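Long-range contacts in ABC transporter, substrate binding protein (Aeropyrum pernix, PDB 3EAF), which probably serves as the solute-binding component of an ABC transporter, capturing a substrate outside the cell for delivery to the membrane permease, and also binds a magnesium ion: residues Ile40-Val46 against Ile304-Gln310; Leu91-Val95 against Lys114-Phe118; Gly234-Arg238 against Ile258-Phe262. One frame throughout, in Å; residues are numbered along the deposited sequence.

Contact 1. Residues Ile40-Val46 against Ile304-Gln310; sequences IYTKDGV and IESVTSQ
Lys-43, with chi1 to chi4 m, t, m, t, lays its aliphatic chain across the backbone of the opposing turn: CG lies 3.5 Å from Glu-305 O and CE 3.1 Å from Ser-306 O. Its own N donates to Val-307 O at 2.9 Å (170°). Each segment contains a type I turn, Thr-42 to Gly-45 and Ile-304 to Val-307, and the CA pairs Thr-42/Glu-305 (4.6 Å) and Lys-43/Thr-308 (5.1 Å) set the register. Thr-42 N bonds Val-46 O at 3.0 Å, closing the hairpin between 47-56 and the short, weakly bonded edge strand 40-41 of the six-stranded sheet in this periplasmic-binding-protein fold. Thr-308 is N-cap of helix 309-315, its OG1 accepting from Asp-311 N. Asp-44, chi1 p, reaches the same helix start: OD1 and OD2 accept hydrogen bonds from Ser-309 OG (2.7 Å) and Ser-309 N (3.0 Å), so the carboxylate grips the first residue of the helix, while Thr-42 OG1 donates to Asp-44 OD2 at 2.8 Å. Ile-40 CG2 meets Ile-304 CG2 at 3.8 Å, Glu-305 CA makes a CH...O contact with Tyr-41 O (3.4 Å), and a water links Tyr-41 N (2.8 Å) to Glu-305 OE2 (2.6 Å).

Contact 2. Residues Leu91-Val95 against Lys114-Phe118; sequences LSDQV and KPFNF
Ser-92, on the part of helix 85-98 in this segment, points its CA-to-CB bond at 114-118; Val-95 N bonds Leu-91 O at 2.9 Å. With chi1 p, Ser-92 puts CB 3.4 Å from Asn-117 ND2 and OG 3.5 Å from Lys-114 CE, OG itself being hydrogen-bonded to Glu-89 O. A water donates to Ser-92 O (2.8 Å) and accepts from Phe-116 N (3.0 Å), so solvent bridges the two backbones. Asp-93 (chi1 m) forms a salt bridge, OD1 to Lys-114 NZ at 3.1 Å; the lysine reaches it through chi angles m, m, t, t. Val-95 closes the contact: CG2 lies 4.1 Å from Phe-116 CB and 3.7 Å from Asn-117 ND2, and its O sits over one face of the Phe-116 ring, 3.9 Å from CG. The nearest CA pairs are Ser-92/Lys-114 (6.3 Å) and Val-95/Phe-116 (6.5 Å). Lys-114 to Asn-117 is a type I turn leading into strand 117-118. Helix 85-98 thus packs on the entry to this edge strand of the alpha/beta sheet of a periplasmic-binding-protein domain, with strand 101-104 alongside, Tyr-68 of helix 61-74 against Val-95 and Lys-321 of helix 317-326 against Phe-116.

Contact 3. Residues Gly234-Arg238 against Ile258-Phe262; sequences GFDER and IYPMF
Tyr-259 points its CA-to-CB bond at 234-238 and, with chi1 m, brings OH 3.4 Å from Phe-235 CD2, at the edge of that ring, and 3.7 Å from Asp-236 CA. A water accepts from Tyr-259 OH (2.7 Å) and donates to Phe-235 O (2.9 Å). The tyrosine ring also meets Glu-237, whose OE2 lies 3.8 Å from CD2 of Tyr-259. Pro-260 opens a 3-10 segment, 260-262, and places CD 3.7 Å from the same Glu-237 OE2. Met-261, a selenomethionine with chi1 p, chi2 t and chi3 p, sets CE 3.6 Å from Glu-237 CG, while its N donates to a second water (2.9 Å) that gives to Glu-237 OE2 (2.6 Å). Glu-237 (chi1 m, chi2 p) also accepts at OE2 from Leu-288 N. The closest CA pair, Glu-237/Tyr-259, is 8.4 Å apart; no hydrogen bond crosses directly, and two waters bridge. Within 234-238, Asp-236 OD1 caps Arg-238 N (2.9 Å), and the carboxylate forms salt bridges with Arg-238, through NE to OD1 (3.1 Å) and NH2 to OD2 (2.7 Å), and with Arg-289. Such packing joins loops after the parallel strands 227-230 and 251-255 at their C-terminal ends, where ligand clefts of alpha/beta binding-protein domains usually lie.

In the fold
The three contacts divide between two sheets. Contacts 1 and 2 touch the six-stranded sheet at its outermost strands, 40-41 and 117-118, with centres 24 Å apart; contact 3 lies in loops that follow strands of the seven-stranded sheet, on the opposite side of the chain's centre from contact 2. Contact 1 is only partly buried and is the one with direct backbone hydrogen bonding, pairing a hairpin with a helix start. Contacts 2 and 3 are mostly buried; a water joins backbone to backbone in contact 2 and side chain to backbone in contact 3. The salt bridge of contact 2 involves an exposed aspartate. Contact 2 also adjoins the magnesium site: Phe-118 touches Glu-325 and packs edge-to-face on Tyr-341.

Contact 1. Residues Ile40-Val46 against Ile304-Gln310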
loop_
_atom_site.group_PDB
_atom_site.type_symbol
_atom_site.label_atom_id
_atom_site.label_comp_id
_atom_site.label_asym_id
_atom_site.label_seq_id
_atom_site.Cartn_x
_atom_site.Cartn_y
_atom_site.Cartn_z
ATOM N N ILE A 40 -12.775 21.058 7.534
ATOM C CA ILE A 40 -13.133 20.432 6.263
ATOM C C ILE A 40 -14.424 21.083 5.771
ATOM O O ILE A 40 -15.424 21.095 6.488
ATOM C CB ILE A 40 -13.352 18.899 6.409
ATOM C CG1 ILE A 40 -12.126 18.218 7.028
ATOM C CG2 ILE A 40 -13.680 18.266 5.051
ATOM C CD1 ILE A 40 -12.467 17.003 7.897
ATOM N N TYR A 41 -14.399 21.622 4.553
ATOM C CA TYR A 41 -15.564 22.309 4.003
ATOM C C TYR A 41 -16.011 21.729 2.670
ATOM O O TYR A 41 -15.190 21.465 1.789
ATOM C CB TYR A 41 -15.299 23.815 3.863
ATOM C CG TYR A 41 -15.013 24.477 5.187
ATOM C CD1 TYR A 41 -16.054 24.934 5.999
ATOM C CD2 TYR A 41 -13.701 24.622 5.644
ATOM C CE1 TYR A 41 -15.792 25.535 7.232
ATOM C CE2 TYR A 41 -13.431 25.219 6.872
ATOM C CZ TYR A 41 -14.480 25.668 7.659
ATOM O OH TYR A 41 -14.208 26.257 8.875
ATOM N N THR A 42 -17.321 21.535 2.541
ATOM C CA THR A 42 -17.936 21.161 1.276
ATOM C C THR A 42 -17.818 22.309 0.262
ATOM O O THR A 42 -17.400 23.415 0.616
ATOM C CB THR A 42 -19.419 20.799 1.473
ATOM O OG1 THR A 42 -20.112 21.904 2.071
ATOM C CG2 THR A 42 -19.561 19.566 2.369
ATOM N N LYS A 43 -18.192 22.042 -0.991
ATOM C CA LYS A 43 -18.175 23.056 -2.059
ATOM C C LYS A 43 -18.994 24.310 -1.730
ATOM O O LYS A 43 -18.607 25.419 -2.098
ATOM C CB LYS A 43 -18.651 22.461 -3.390
ATOM C CG LYS A 43 -17.576 21.701 -4.158
ATOM C CD LYS A 43 -17.958 21.505 -5.629
ATOM C CE LYS A 43 -19.141 20.558 -5.809
ATOM N NZ LYS A 43 -19.576 20.438 -7.239
ATOM N N ASP A 44 -20.116 24.127 -1.038
ATOM C CA ASP A 44 -20.967 25.249 -0.628
ATOM C C ASP A 44 -20.638 25.782 0.780
ATOM O O ASP A 44 -21.418 26.533 1.369
ATOM C CB ASP A 44 -22.449 24.873 -0.745
ATOM C CG ASP A 44 -22.788 23.592 -0.013
ATOM O OD1 ASP A 44 -23.909 23.502 0.529
ATOM O OD2 ASP A 44 -21.941 22.675 0.030
ATOM N N GLY A 45 -19.486 25.384 1.313
ATOM C CA GLY A 45 -18.957 25.970 2.541
ATOM C C GLY A 45 -19.514 25.493 3.870
ATOM O O GLY A 45 -19.369 26.182 4.875
ATOM N N VAL A 46 -20.138 24.320 3.889
ATOM C CA VAL A 46 -20.590 23.710 5.150
ATOM C C VAL A 46 -19.451 22.903 5.793
ATOM O O VAL A 46 -18.829 22.064 5.135
ATOM C CB VAL A 46 -21.839 22.811 4.947
ATOM C CG1 VAL A 46 -22.200 22.076 6.229
ATOM C CG2 VAL A 46 -23.022 23.636 4.464
ATOM N N ILE A 304 -14.685 14.826 -0.019
ATOM C CA ILE A 304 -15.649 15.651 0.723
ATOM C C ILE A 304 -15.623 17.118 0.277
ATOM O O ILE A 304 -16.673 17.745 0.120
ATOM C CB ILE A 304 -15.427 15.559 2.259
ATOM C CG1 ILE A 304 -15.632 14.119 2.736
ATOM C CG2 ILE A 304 -16.363 16.530 3.010
ATOM C CD1 ILE A 304 -15.057 13.838 4.094
ATOM N N GLU A 305 -14.422 17.649 0.069
ATOM C CA GLU A 305 -14.246 19.019 -0.416
ATOM C C GLU A 305 -14.759 19.218 -1.843
ATOM O O GLU A 305 -14.895 20.354 -2.300
ATOM C CB GLU A 305 -12.779 19.436 -0.322
ATOM C CG GLU A 305 -12.271 19.579 1.096
ATOM C CD GLU A 305 -10.768 19.756 1.185
ATOM O OE1 GLU A 305 -10.038 19.334 0.251
ATOM O OE2 GLU A 305 -10.308 20.306 2.210
ATOM N N SER A 306 -15.046 18.106 -2.527
ATOM C CA SER A 306 -15.515 18.096 -3.914
ATOM C C SER A 306 -17.030 17.932 -4.051
ATOM O O SER A 306 -17.553 17.964 -5.171
ATOM C CB SER A 306 -14.824 16.971 -4.697
ATOM O OG SER A 306 -13.416 17.101 -4.644
ATOM N N VAL A 307 -17.731 17.736 -2.933
ATOM C CA VAL A 307 -19.192 17.578 -2.965
ATOM C C VAL A 307 -19.927 18.724 -2.266
ATOM O O VAL A 307 -19.342 19.452 -1.456
ATOM C CB VAL A 307 -19.670 16.207 -2.389
ATOM C CG1 VAL A 307 -19.053 15.056 -3.159
ATOM C CG2 VAL A 307 -19.376 16.079 -0.899
ATOM N N THR A 308 -21.202 18.884 -2.606
ATOM C CA THR A 308 -22.089 19.787 -1.887
ATOM C C THR A 308 -22.598 19.079 -0.635
ATOM O O THR A 308 -22.631 17.845 -0.584
ATOM C CB THR A 308 -23.299 20.237 -2.748
ATOM O OG1 THR A 308 -24.149 19.119 -3.025
ATOM C CG2 THR A 308 -22.839 20.868 -4.059
ATOM N N SER A 309 -22.985 19.860 0.374
ATOM C CA SER A 309 -23.530 19.311 1.611
ATOM C C SER A 309 -24.849 18.575 1.372
ATOM O O SER A 309 -25.133 17.576 2.035
ATOM C CB SER A 309 -23.708 20.410 2.664
ATOM O OG SER A 309 -24.494 21.474 2.163
ATOM N N GLN A 310 -25.645 19.067 0.423
ATOM C CA GLN A 310 -26.898 18.407 0.049
ATOM C C GLN A 310 -26.593 17.009 -0.482
ATOM O O GLN A 310 -27.207 16.027 -0.062
ATOM C CB GLN A 310 -27.656 19.216 -1.013
ATOM C CG GLN A 310 -28.196 20.572 -0.532
ATOM C CD GLN A 310 -27.145 21.682 -0.516
ATOM O OE1 GLN A 310 -26.094 21.585 -1.160
ATOM N NE2 GLN A 310 -27.438 22.753 0.219
HETATM O O HOH W 1 -11.939 22.028 3.342
#

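Contact 2. Residues Leu91-Val95 against Lys114-Phe118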
loop_
_atom_site.group_PDB
_atom_site.type_symbol
_atom_site.label_atom_id
_atom_site.label_comp_id
_atom_site.label_asym_id
_atom_site.label_seq_id
_atom_site.Cartn_x
_atom_site.Cartn_y
_atom_site.Cartn_z
ATOM N N LEU A 91 -15.185 -8.108 0.996
ATOM C CA LEU A 91 -16.239 -7.119 1.239
ATOM C C LEU A 91 -16.596 -6.255 0.033
ATOM O O LEU A 91 -17.606 -5.553 0.061
ATOM C CB LEU A 91 -15.858 -6.218 2.409
ATOM C CG LEU A 91 -15.831 -6.867 3.795
ATOM C CD1 LEU A 91 -15.059 -5.987 4.764
ATOM C CD2 LEU A 91 -17.248 -7.143 4.306
ATOM N N SER A 92 -15.785 -6.302 -1.022
ATOM C CA SER A 92 -15.937 -5.359 -2.132
ATOM C C SER A 92 -17.345 -5.322 -2.759
ATOM O O SER A 92 -17.847 -4.242 -3.086
ATOM C CB SER A 92 -14.855 -5.582 -3.196
ATOM O OG SER A 92 -14.846 -6.926 -3.644
ATOM N N ASP A 93 -17.976 -6.488 -2.922
ATOM C CA ASP A 93 -19.317 -6.557 -3.517
ATOM C C ASP A 93 -20.365 -6.021 -2.542
ATOM O O ASP A 93 -21.323 -5.358 -2.953
ATOM C CB ASP A 93 -19.679 -7.994 -3.938
ATOM C CG ASP A 93 -19.070 -8.406 -5.286
ATOM O OD1 ASP A 93 -18.669 -7.534 -6.090
ATOM O OD2 ASP A 93 -19.007 -9.626 -5.551
ATOM N N GLN A 94 -20.165 -6.304 -1.256
ATOM C CA GLN A 94 -21.043 -5.816 -0.197
ATOM C C GLN A 94 -20.993 -4.280 -0.042
ATOM O O GLN A 94 -22.037 -3.643 0.107
ATOM C CB GLN A 94 -20.734 -6.518 1.135
ATOM C CG GLN A 94 -21.810 -6.328 2.219
ATOM C CD GLN A 94 -23.183 -6.836 1.792
ATOM O OE1 GLN A 94 -23.319 -7.966 1.320
ATOM N NE2 GLN A 94 -24.207 -6.001 1.960
ATOM N N VAL A 95 -19.793 -3.696 -0.091
ATOM C CA VAL A 95 -19.655 -2.229 0.019
ATOM C C VAL A 95 -20.285 -1.493 -1.175
ATOM O O VAL A 95 -20.723 -0.349 -1.048
ATOM C CB VAL A 95 -18.185 -1.756 0.274
ATOM C CG1 VAL A 95 -17.572 -2.505 1.460
ATOM C CG2 VAL A 95 -17.315 -1.908 -0.959
ATOM N N LYS A 114 -14.265 -2.800 -8.870
ATOM C CA LYS A 114 -15.301 -2.730 -7.836
ATOM C C LYS A 114 -15.645 -1.263 -7.601
ATOM O O LYS A 114 -14.765 -0.473 -7.272
ATOM C CB LYS A 114 -14.830 -3.406 -6.542
ATOM C CG LYS A 114 -14.353 -4.854 -6.704
ATOM C CD LYS A 114 -15.500 -5.784 -7.068
ATOM C CE LYS A 114 -15.044 -7.234 -7.117
ATOM N NZ LYS A 114 -16.067 -8.114 -7.747
ATOM N N PRO A 115 -16.923 -0.889 -7.800
ATOM C CA PRO A 115 -17.284 0.532 -7.897
ATOM C C PRO A 115 -16.960 1.410 -6.680
ATOM O O PRO A 115 -16.755 2.598 -6.849
ATOM C CB PRO A 115 -18.799 0.497 -8.149
ATOM C CG PRO A 115 -19.049 -0.876 -8.738
ATOM C CD PRO A 115 -18.102 -1.759 -7.968
ATOM N N PHE A 116 -16.921 0.848 -5.476
ATOM C CA PHE A 116 -16.721 1.674 -4.280
ATOM C C PHE A 116 -15.334 1.560 -3.652
ATOM O O PHE A 116 -15.079 2.167 -2.611
ATOM C CB PHE A 116 -17.834 1.432 -3.245
ATOM C CG PHE A 116 -19.104 2.171 -3.557
ATOM C CD1 PHE A 116 -19.388 3.387 -2.931
ATOM C CD2 PHE A 116 -20.001 1.679 -4.510
ATOM C CE1 PHE A 116 -20.563 4.089 -3.230
ATOM C CE2 PHE A 116 -21.181 2.369 -4.812
ATOM C CZ PHE A 116 -21.457 3.584 -4.171
ATOM N N ASN A 117 -14.436 0.812 -4.303
ATOM C CA ASN A 117 -13.070 0.645 -3.807
ATOM C C ASN A 117 -12.054 1.553 -4.499
ATOM O O ASN A 117 -12.001 1.624 -5.733
ATOM C CB ASN A 117 -12.632 -0.819 -3.894
ATOM C CG ASN A 117 -13.398 -1.715 -2.928
ATOM O OD1 ASN A 117 -12.974 -1.939 -1.788
ATOM N ND2 ASN A 117 -14.540 -2.207 -3.369
ATOM N N PHE A 118 -11.259 2.250 -3.685
ATOM C CA PHE A 118 -10.245 3.189 -4.165
ATOM C C PHE A 118 -8.982 3.042 -3.316
ATOM O O PHE A 118 -9.042 2.638 -2.157
ATOM C CB PHE A 118 -10.737 4.641 -4.052
ATOM C CG PHE A 118 -11.958 4.954 -4.875
ATOM C CD1 PHE A 118 -11.832 5.505 -6.149
ATOM C CD2 PHE A 118 -13.238 4.737 -4.363
ATOM C CE1 PHE A 118 -12.961 5.809 -6.913
ATOM C CE2 PHE A 118 -14.376 5.042 -5.115
ATOM C CZ PHE A 118 -14.239 5.586 -6.390
HETATM O O HOH W 2 -16.914 -1.899 -4.373
#

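Contact 3. Residues Gly234-Arg238 against Ile258-Phe262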
loop_
_atom_site.group_PDB
_atom_site.type_symbol
_atom_site.label_atom_id
_atom_site.label_comp_id
_atom_site.label_asym_id
_atom_site.label_seq_id
_atom_site.Cartn_x
_atom_site.Cartn_y
_atom_site.Cartn_z
ATOM N N GLY A 234 7.078 -4.325 2.310
ATOM C CA GLY A 234 8.201 -5.201 2.684
ATOM C C GLY A 234 9.509 -4.489 2.972
ATOM O O GLY A 234 10.512 -5.126 3.315
ATOM N N PHE A 235 9.485 -3.159 2.850
ATOM C CA PHE A 235 10.687 -2.334 2.882
ATOM C C PHE A 235 10.322 -0.935 3.359
ATOM O O PHE A 235 9.348 -0.349 2.873
ATOM C CB PHE A 235 11.280 -2.251 1.476
ATOM C CG PHE A 235 12.673 -1.655 1.412
ATOM C CD1 PHE A 235 13.792 -2.480 1.436
ATOM C CD2 PHE A 235 12.859 -0.273 1.273
ATOM C CE1 PHE A 235 15.080 -1.942 1.351
ATOM C CE2 PHE A 235 14.141 0.275 1.193
ATOM C CZ PHE A 235 15.252 -0.569 1.229
ATOM N N ASP A 236 11.071 -0.426 4.332
ATOM C CA ASP A 236 10.946 0.973 4.775
ATOM C C ASP A 236 12.201 1.401 5.536
ATOM O O ASP A 236 13.251 0.757 5.410
ATOM C CB ASP A 236 9.636 1.241 5.574
ATOM C CG ASP A 236 9.524 0.421 6.866
ATOM O OD1 ASP A 236 10.483 0.401 7.670
ATOM O OD2 ASP A 236 8.453 -0.197 7.095
ATOM N N GLU A 237 12.082 2.475 6.320
ATOM C CA GLU A 237 13.207 3.089 7.045
ATOM C C GLU A 237 13.938 2.128 7.990
ATOM O O GLU A 237 15.109 2.342 8.305
ATOM C CB GLU A 237 12.731 4.327 7.829
ATOM C CG GLU A 237 12.216 5.483 6.956
ATOM C CD GLU A 237 10.730 5.387 6.636
ATOM O OE1 GLU A 237 10.118 4.320 6.874
ATOM O OE2 GLU A 237 10.164 6.390 6.154
ATOM N N ARG A 238 13.240 1.076 8.430
ATOM C CA ARG A 238 13.798 0.074 9.357
ATOM C C ARG A 238 14.655 -0.982 8.661
ATOM O O ARG A 238 15.409 -1.709 9.316
ATOM C CB ARG A 238 12.672 -0.628 10.120
ATOM C CG ARG A 238 11.946 0.252 11.126
ATOM C CD ARG A 238 10.651 -0.403 11.588
ATOM N NE ARG A 238 9.690 -0.519 10.484
ATOM C CZ ARG A 238 8.470 -1.053 10.585
ATOM N NH1 ARG A 238 8.034 -1.538 11.741
ATOM N NH2 ARG A 238 7.683 -1.101 9.521
ATOM N N ILE A 258 6.525 9.179 -1.518
ATOM C CA ILE A 258 7.824 9.674 -1.066
ATOM C C ILE A 258 7.990 9.445 0.443
ATOM O O ILE A 258 7.034 9.611 1.210
ATOM C CB ILE A 258 8.021 11.177 -1.460
ATOM C CG1 ILE A 258 9.507 11.566 -1.476
ATOM C CG2 ILE A 258 7.210 12.120 -0.553
ATOM C CD1 ILE A 258 10.353 10.820 -2.519
ATOM N N TYR A 259 9.179 9.013 0.860
ATOM C CA TYR A 259 9.480 8.850 2.284
ATOM C C TYR A 259 9.670 10.237 2.880
ATOM O O TYR A 259 10.166 11.133 2.186
ATOM C CB TYR A 259 10.789 8.090 2.500
ATOM C CG TYR A 259 10.803 6.603 2.218
ATOM C CD1 TYR A 259 9.887 6.009 1.346
ATOM C CD2 TYR A 259 11.779 5.795 2.800
ATOM C CE1 TYR A 259 9.936 4.638 1.078
ATOM C CE2 TYR A 259 11.837 4.439 2.545
ATOM C CZ TYR A 259 10.915 3.865 1.686
ATOM O OH TYR A 259 10.994 2.522 1.445
ATOM N N PRO A 260 9.294 10.426 4.166
ATOM C CA PRO A 260 9.591 11.716 4.812
ATOM C C PRO A 260 11.063 12.167 4.674
ATOM O O PRO A 260 11.310 13.346 4.442
ATOM C CB PRO A 260 9.223 11.467 6.283
ATOM C CG PRO A 260 8.155 10.422 6.221
ATOM C CD PRO A 260 8.574 9.511 5.074
HETATM N N MSE A 261 12.015 11.238 4.791
HETATM C CA MSE A 261 13.453 11.549 4.665
HETATM C C MSE A 261 13.900 12.084 3.294
HETATM O O MSE A 261 14.963 12.703 3.185
HETATM C CB MSE A 261 14.314 10.333 5.042
HETATM C CG MSE A 261 14.064 9.100 4.180
HETATM SE SE MSE A 261 15.310 7.640 4.522
HETATM C CE MSE A 261 15.203 7.479 6.459
ATOM N N PHE A 262 13.109 11.831 2.251
ATOM C CA PHE A 262 13.383 12.394 0.919
ATOM C C PHE A 262 12.417 13.540 0.579
ATOM O O PHE A 262 12.390 14.036 -0.552
ATOM C CB PHE A 262 13.299 11.312 -0.179
ATOM C CG PHE A 262 14.156 10.096 0.076
ATOM C CD1 PHE A 262 15.513 10.221 0.356
ATOM C CD2 PHE A 262 13.599 8.822 0.019
ATOM C CE1 PHE A 262 16.305 9.096 0.590
ATOM C CE2 PHE A 262 14.383 7.685 0.252
ATOM C CZ PHE A 262 15.740 7.825 0.535
HETATM O O HOH W 3 9.258 0.861 0.263
HETATM O O HOH W 4 11.501 8.668 6.076
#